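Local coordinates for protein 3-ketosteroid-delta4-5alpha-dehydrogenase (Rhodococcus jostii, PDB 4AT2) that probably uses bound FAD to introduce a C4-C5 double bond into 3-keto-(5alpha)-steroids during steroid catabolism, at residues 257-269 with 281-295. Numbering follows the deposited sequence. Where two conformers were deposited one is given.
Sequences VLATGSFAYNDKM and PGAAIEEHDGRSILM. With FAD (flavin-adenine dinucleotide), chain D.
Ser262 and His288 show how a second-shell residue positions a first-shell one: the serine holds the imidazole that in turn binds FAD. Ser262 OG and His288 ND1 share a hydrogen bond of 2.7 Å, and on the far side of the imidazole NE2 donates almost straight (172°) to FAD O2A, 2.8 Å away. With chi1 of 77° the serine hydroxyl sits between its own backbone N and carbonyl carbon, where it also accepts from Ala264 N in an ST turn. Gly261 CA lies over a face of the imidazole, a CH-pi contact 3.9 Å from the ring centroid.

Hydrogen bonds from backbone and side-chain donors join the two loops further. Tyr265 N donates to His288 O, while Asn266 ND2 reaches Asp289 O (3.0 Å), which lies in the amide plane of Asn266, whose OD1 caps helix 267-273 through Met269 N. The Tyr265 hydroxyl donates to Ala283 O at 2.6 Å, at the ring edge. Near the adenine, Thr260 OG1 lies 2.7 Å from Ser292 OG, and water 1 links Thr260 OG1 to Ser292 N.

Apolar contacts fill in around these bonds: Ala264 CB presses tightly on Ala283 CB (3.5 Å), Phe263 CD1 meets Ile293 CD1, and the Met269 and Leu294 side chains slide past each other in opposite directions, SD to CD2 3.9 Å. Tyr265 CE1 meets Pro281 CB and CE2 meets Ala283 CB. A phenylalanine in place of Tyr265 would probably leave the Ala283 carbonyl without this donor and the ring less firmly fixed.

Strand 255-258 belongs to a five-stranded parallel sheet, and the two loops form part of the FAD pocket, consistent with a Rossmann-type dinucleotide-binding fold, His288 contributing one hydrogen bond to the pyrophosphate.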
loop_
_atom_site.group_PDB
_atom_site.type_symbol
_atom_site.label_atom_id
_atom_site.label_comp_id
_atom_site.label_asym_id
_atom_site.label_seq_id
_atom_site.Cartn_x
_atom_site.Cartn_y
_atom_site.Cartn_z
ATOM N N VAL A 257 -15.394 5.633 22.742
ATOM C CA VAL A 257 -15.433 4.820 21.514
ATOM C C VAL A 257 -15.309 5.737 20.299
ATOM O O VAL A 257 -16.187 6.559 20.044
ATOM C CB VAL A 257 -16.735 3.994 21.384
ATOM C CG1 VAL A 257 -16.728 3.180 20.082
ATOM C CG2 VAL A 257 -16.921 3.074 22.591
ATOM N N LEU A 258 -14.223 5.577 19.548
ATOM C CA LEU A 258 -14.044 6.321 18.299
ATOM C C LEU A 258 -14.766 5.600 17.171
ATOM O O LEU A 258 -14.481 4.438 16.878
ATOM C CB LEU A 258 -12.556 6.489 17.961
ATOM C CG LEU A 258 -11.702 7.186 19.034
ATOM C CD1 LEU A 258 -10.236 7.178 18.617
ATOM C CD2 LEU A 258 -12.174 8.609 19.274
ATOM N N ALA A 259 -15.708 6.300 16.547
ATOM C CA ALA A 259 -16.583 5.705 15.531
ATOM C C ALA A 259 -16.936 6.773 14.482
ATOM O O ALA A 259 -18.050 6.825 13.959
ATOM C CB ALA A 259 -17.832 5.136 16.190
ATOM N N THR A 260 -15.958 7.619 14.187
ATOM C CA THR A 260 -16.165 8.805 13.331
ATOM C C THR A 260 -15.855 8.591 11.848
ATOM O O THR A 260 -15.897 9.536 11.068
ATOM C CB THR A 260 -15.345 10.017 13.813
ATOM O OG1 THR A 260 -13.950 9.684 13.771
ATOM C CG2 THR A 260 -15.730 10.409 15.225
ATOM N N GLY A 261 -15.540 7.367 11.452
ATOM C CA GLY A 261 -15.351 7.107 10.028
ATOM C C GLY A 261 -13.920 7.222 9.551
ATOM O O GLY A 261 -12.987 7.303 10.346
ATOM N N SER A 262 -13.771 7.268 8.231
ATOM C CA SER A 262 -12.478 7.046 7.568
ATOM C C SER A 262 -11.682 8.327 7.364
ATOM O O SER A 262 -12.047 9.379 7.890
ATOM C CB SER A 262 -12.723 6.363 6.224
ATOM O OG SER A 262 -13.193 7.298 5.254
ATOM N N PHE A 263 -10.588 8.224 6.599
ATOM C CA PHE A 263 -9.793 9.400 6.226
ATOM C C PHE A 263 -9.926 9.792 4.761
ATOM O O PHE A 263 -9.135 10.589 4.263
ATOM C CB PHE A 263 -8.305 9.262 6.605
ATOM C CG PHE A 263 -7.541 8.176 5.864
ATOM C CD1 PHE A 263 -7.550 6.850 6.316
ATOM C CD2 PHE A 263 -6.747 8.491 4.756
ATOM C CE1 PHE A 263 -6.804 5.864 5.663
ATOM C CE2 PHE A 263 -5.996 7.511 4.109
ATOM C CZ PHE A 263 -6.024 6.193 4.563
ATOM N N ALA A 264 -10.944 9.258 4.093
ATOM C CA ALA A 264 -11.077 9.408 2.634
ATOM C C ALA A 264 -11.028 10.859 2.137
ATOM O O ALA A 264 -10.535 11.122 1.042
ATOM C CB ALA A 264 -12.351 8.735 2.145
ATOM N N TYR A 265 -11.541 11.794 2.931
ATOM C CA TYR A 265 -11.560 13.193 2.513
ATOM C C TYR A 265 -10.431 14.061 3.058
ATOM O O TYR A 265 -10.407 15.273 2.855
ATOM C CB TYR A 265 -12.964 13.792 2.679
ATOM C CG TYR A 265 -13.859 13.262 1.572
ATOM C CD1 TYR A 265 -13.658 13.660 0.245
ATOM C CD2 TYR A 265 -14.868 12.333 1.832
ATOM C CE1 TYR A 265 -14.446 13.162 -0.783
ATOM C CE2 TYR A 265 -15.671 11.835 0.804
ATOM C CZ TYR A 265 -15.448 12.250 -0.501
ATOM O OH TYR A 265 -16.214 11.759 -1.542
ATOM N N ASN A 266 -9.461 13.429 3.704
ATOM C CA ASN A 266 -8.260 14.119 4.139
ATOM C C ASN A 266 -7.179 14.004 3.047
ATOM O O ASN A 266 -6.577 12.947 2.873
ATOM C CB ASN A 266 -7.792 13.536 5.487
ATOM C CG ASN A 266 -6.600 14.272 6.065
ATOM O OD1 ASN A 266 -5.660 14.614 5.344
ATOM N ND2 ASN A 266 -6.612 14.492 7.388
ATOM N N ASP A 267 -6.958 15.091 2.302
ATOM C CA ASP A 267 -6.043 15.060 1.151
ATOM C C ASP A 267 -4.612 14.682 1.520
ATOM O O ASP A 267 -3.974 13.903 0.798
ATOM C CB ASP A 267 -6.040 16.404 0.402
ATOM C CG ASP A 267 -7.356 16.704 -0.303
ATOM O OD1 ASP A 267 -8.199 15.812 -0.489
ATOM O OD2 ASP A 267 -7.547 17.876 -0.698
ATOM N N LYS A 268 -4.114 15.226 2.634
ATOM C CA LYS A 268 -2.751 14.944 3.104
ATOM C C LYS A 268 -2.598 13.453 3.379
ATOM O O LYS A 268 -1.616 12.831 2.961
ATOM C CB LYS A 268 -2.423 15.744 4.374
ATOM C CG LYS A 268 -1.143 15.315 5.106
ATOM C CD LYS A 268 -0.929 16.122 6.389
ATOM C CE LYS A 268 0.315 15.688 7.150
ATOM N NZ LYS A 268 0.359 16.275 8.532
ATOM N N MET A 269 -3.584 12.893 4.074
ATOM C CA MET A 269 -3.560 11.474 4.414
ATOM C C MET A 269 -3.713 10.577 3.196
ATOM O O MET A 269 -3.078 9.528 3.131
ATOM C CB MET A 269 -4.621 11.148 5.459
ATOM C CG MET A 269 -4.270 11.702 6.831
ATOM S SD MET A 269 -5.506 11.346 8.093
ATOM C CE MET A 269 -5.078 9.643 8.468
ATOM N N PRO A 281 -11.991 10.251 -5.479
ATOM C CA PRO A 281 -12.741 9.956 -4.259
ATOM C C PRO A 281 -14.117 9.354 -4.547
ATOM O O PRO A 281 -14.815 9.790 -5.472
ATOM C CB PRO A 281 -12.899 11.339 -3.610
ATOM C CG PRO A 281 -12.913 12.271 -4.771
ATOM C CD PRO A 281 -11.857 11.710 -5.680
ATOM N N GLY A 282 -14.491 8.356 -3.748
ATOM C CA GLY A 282 -15.796 7.717 -3.864
ATOM C C GLY A 282 -16.576 7.688 -2.556
ATOM O O GLY A 282 -17.760 7.337 -2.564
ATOM N N ALA A 283 -15.932 8.059 -1.440
ATOM C CA ALA A 283 -16.583 7.999 -0.115
ATOM C C ALA A 283 -17.803 8.913 -0.036
ATOM O O ALA A 283 -17.874 9.928 -0.733
ATOM C CB ALA A 283 -15.604 8.309 1.013
ATOM N N ALA A 284 -18.754 8.541 0.818
ATOM C CA ALA A 284 -20.073 9.181 0.844
ATOM C C ALA A 284 -20.096 10.576 1.464
ATOM O O ALA A 284 -20.765 11.466 0.938
ATOM C CB ALA A 284 -21.090 8.278 1.534
ATOM N N ILE A 285 -19.381 10.766 2.573
ATOM C CA ILE A 285 -19.472 12.032 3.330
ATOM C C ILE A 285 -18.117 12.679 3.632
ATOM O O ILE A 285 -17.137 11.981 3.889
ATOM C CB ILE A 285 -20.327 11.881 4.624
ATOM C CG1 ILE A 285 -19.652 10.952 5.645
ATOM C CG2 ILE A 285 -21.735 11.381 4.284
ATOM C CD1 ILE A 285 -20.269 10.984 7.035
ATOM N N GLU A 286 -18.083 14.013 3.618
ATOM C CA GLU A 286 -16.846 14.783 3.841
ATOM C C GLU A 286 -16.378 14.836 5.297
ATOM O O GLU A 286 -15.239 15.223 5.573
ATOM C CB GLU A 286 -16.940 16.197 3.247
ATOM C CG GLU A 286 -17.912 17.149 3.936
ATOM C CD GLU A 286 -17.890 18.562 3.354
ATOM O OE1 GLU A 286 -17.630 18.721 2.137
ATOM O OE2 GLU A 286 -18.136 19.524 4.117
ATOM N N GLU A 287 -17.242 14.431 6.224
ATOM C CA GLU A 287 -16.861 14.328 7.629
ATOM C C GLU A 287 -15.844 13.200 7.877
ATOM O O GLU A 287 -15.309 13.077 8.976
ATOM C CB GLU A 287 -18.100 14.154 8.511
ATOM C CG GLU A 287 -18.957 15.414 8.630
ATOM C CD GLU A 287 -19.822 15.690 7.407
ATOM O OE1 GLU A 287 -20.030 14.774 6.582
ATOM O OE2 GLU A 287 -20.303 16.835 7.273
ATOM N N HIS A 288 -15.565 12.402 6.850
ATOM C CA HIS A 288 -14.525 11.366 6.933
ATOM C C HIS A 288 -13.182 12.005 6.706
ATOM O O HIS A 288 -12.613 11.913 5.613
ATOM C CB HIS A 288 -14.784 10.262 5.904
ATOM C CG HIS A 288 -15.827 9.241 6.326
ATOM N ND1 HIS A 288 -15.774 7.954 5.933
ATOM C CD2 HIS A 288 -16.968 9.358 7.129
ATOM C CE1 HIS A 288 -16.825 7.278 6.449
ATOM N NE2 HIS A 288 -17.557 8.139 7.175
ATOM N N ASP A 289 -12.660 12.680 7.731
ATOM C CA ASP A 289 -11.429 13.469 7.570
ATOM C C ASP A 289 -10.239 12.941 8.382
ATOM O O ASP A 289 -9.222 13.624 8.518
ATOM C CB ASP A 289 -11.688 14.945 7.907
ATOM C CG ASP A 289 -12.101 15.153 9.347
ATOM O OD1 ASP A 289 -12.030 14.196 10.145
ATOM O OD2 ASP A 289 -12.492 16.296 9.686
ATOM N N GLY A 290 -10.394 11.742 8.928
ATOM C CA GLY A 290 -9.300 11.040 9.605
ATOM C C GLY A 290 -8.981 11.533 11.007
ATOM O O GLY A 290 -8.044 11.038 11.630
ATOM N N ARG A 291 -9.750 12.503 11.504
ATOM C CA ARG A 291 -9.431 13.120 12.796
ATOM C C ARG A 291 -9.253 12.115 13.938
ATOM O O ARG A 291 -8.300 12.261 14.729
ATOM C CB ARG A 291 -10.464 14.191 13.179
ATOM C CG ARG A 291 -10.113 15.002 14.433
ATOM C CD ARG A 291 -9.120 16.115 14.141
ATOM N NE ARG A 291 -8.787 16.905 15.334
ATOM C CZ ARG A 291 -8.125 18.061 15.311
ATOM N NH1 ARG A 291 -7.727 18.582 14.148
ATOM N NH2 ARG A 291 -7.848 18.701 16.443
ATOM N N SER A 292 -10.140 11.115 14.024
ATOM C CA SER A 292 -10.033 10.132 15.110
ATOM C C SER A 292 -8.799 9.247 14.986
ATOM O O SER A 292 -8.246 8.841 16.003
ATOM C CB SER A 292 -11.289 9.280 15.251
ATOM O OG SER A 292 -11.544 8.541 14.084
ATOM N N ILE A 293 -8.372 8.959 13.760
ATOM C CA ILE A 293 -7.125 8.227 13.554
ATOM C C ILE A 293 -5.973 9.059 14.107
ATOM O O ILE A 293 -5.147 8.556 14.870
ATOM C CB ILE A 293 -6.896 7.861 12.061
ATOM C CG1 ILE A 293 -7.951 6.842 11.608
ATOM C CG2 ILE A 293 -5.490 7.299 11.888
ATOM C CD1 ILE A 293 -8.084 6.649 10.106
ATOM N N LEU A 294 -5.929 10.334 13.738
ATOM C CA LEU A 294 -4.850 11.222 14.180
ATOM C C LEU A 294 -4.844 11.436 15.693
ATOM O O LEU A 294 -3.776 11.442 16.315
ATOM C CB LEU A 294 -4.919 12.562 13.432
ATOM C CG LEU A 294 -4.804 12.517 11.894
ATOM C CD1 LEU A 294 -5.002 13.912 11.311
ATOM C CD2 LEU A 294 -3.485 11.897 11.417
ATOM N N MET A 295 -6.034 11.597 16.272
ATOM C CA MET A 295 -6.188 11.809 17.712
ATOM C C MET A 295 -5.598 10.644 18.490
ATOM O O MET A 295 -4.973 10.838 19.540
ATOM C CB MET A 295 -7.669 11.917 18.073
ATOM C CG MET A 295 -8.286 13.245 17.696
ATOM S SD MET A 295 -10.087 13.223 17.858
ATOM C CE MET A 295 -10.256 12.374 19.382
HETATM P PA FAD D . -20.318 6.544 9.341
HETATM O O1A FAD D . -21.496 5.669 9.152
HETATM O O2A FAD D . -20.007 7.547 8.311
HETATM O O5B FAD D . -20.481 7.287 10.750
HETATM C C5B FAD D . -19.463 8.165 11.240
HETATM C C4B FAD D . -20.141 9.352 11.946
HETATM O O4B FAD D . -19.063 10.098 12.552
HETATM C C3B FAD D . -20.797 10.277 10.912
HETATM O O3B FAD D . -22.171 10.526 11.300
HETATM C C2B FAD D . -19.939 11.546 10.957
HETATM O O2B FAD D . -20.754 12.725 10.721
HETATM C C1B FAD D . -19.398 11.512 12.385
HETATM N N9A FAD D . -18.145 12.275 12.574
HETATM C C8A FAD D . -17.137 12.466 11.713
HETATM N N7A FAD D . -16.211 13.208 12.315
HETATM C C5A FAD D . -16.631 13.474 13.568
HETATM C C6A FAD D . -16.112 14.171 14.609
HETATM N N6A FAD D . -14.920 14.751 14.470
HETATM N N1A FAD D . -16.763 14.289 15.778
HETATM C C2A FAD D . -17.998 13.681 15.951
HETATM N N3A FAD D . -18.526 12.971 14.876
HETATM C C4A FAD D . -17.827 12.890 13.713
HETATM N N1 FAD D . -20.345 -0.592 2.911
HETATM C C2 FAD D . -20.960 -1.807 3.156
HETATM O O2 FAD D . -20.447 -2.587 3.946
HETATM N N3 FAD D . -22.160 -2.134 2.507
HETATM C C4 FAD D . -22.721 -1.255 1.580
HETATM O O4 FAD D . -23.769 -1.584 1.017
HETATM C C4X FAD D . -22.094 -0.029 1.328
HETATM N N5 FAD D . -22.599 0.839 0.417
HETATM C C5X FAD D . -21.858 1.895 0.027
HETATM C C6 FAD D . -22.243 2.652 -1.084
HETATM C C7 FAD D . -21.492 3.759 -1.489
HETATM C C7M FAD D . -21.928 4.486 -2.615
HETATM C C8 FAD D . -20.326 4.113 -0.778
HETATM C C8M FAD D . -19.526 5.220 -1.126
HETATM C C9 FAD D . -19.952 3.361 0.339
HETATM C C9A FAD D . -20.699 2.240 0.730
HETATM N N10 FAD D . -20.323 1.485 1.792
HETATM C C10 FAD D . -20.912 0.299 1.994
HETATM C "C1'" FAD D . -19.331 1.951 2.796
HETATM C "C2'" FAD D . -20.050 2.315 4.104
HETATM O "O2'" FAD D . -21.091 3.228 3.752
HETATM C "C3'" FAD D . -19.086 2.983 5.098
HETATM O "O3'" FAD D . -17.758 2.436 5.013
HETATM C "C4'" FAD D . -19.625 2.820 6.529
HETATM O "O4'" FAD D . -20.948 3.374 6.575
HETATM C "C5'" FAD D . -18.731 3.554 7.531
HETATM O "O5'" FAD D . -19.232 3.300 8.857
HETATM P P FAD D . -18.713 4.188 10.099
HETATM O O1P FAD D . -17.257 4.077 10.234
HETATM O O2P FAD D . -19.604 3.882 11.268
HETATM O O3P FAD D . -18.928 5.702 9.534
HETATM O O HOH W 1 -12.499 11.410 12.449
HETATM O O HOH W 2 -10.999 9.039 11.402
#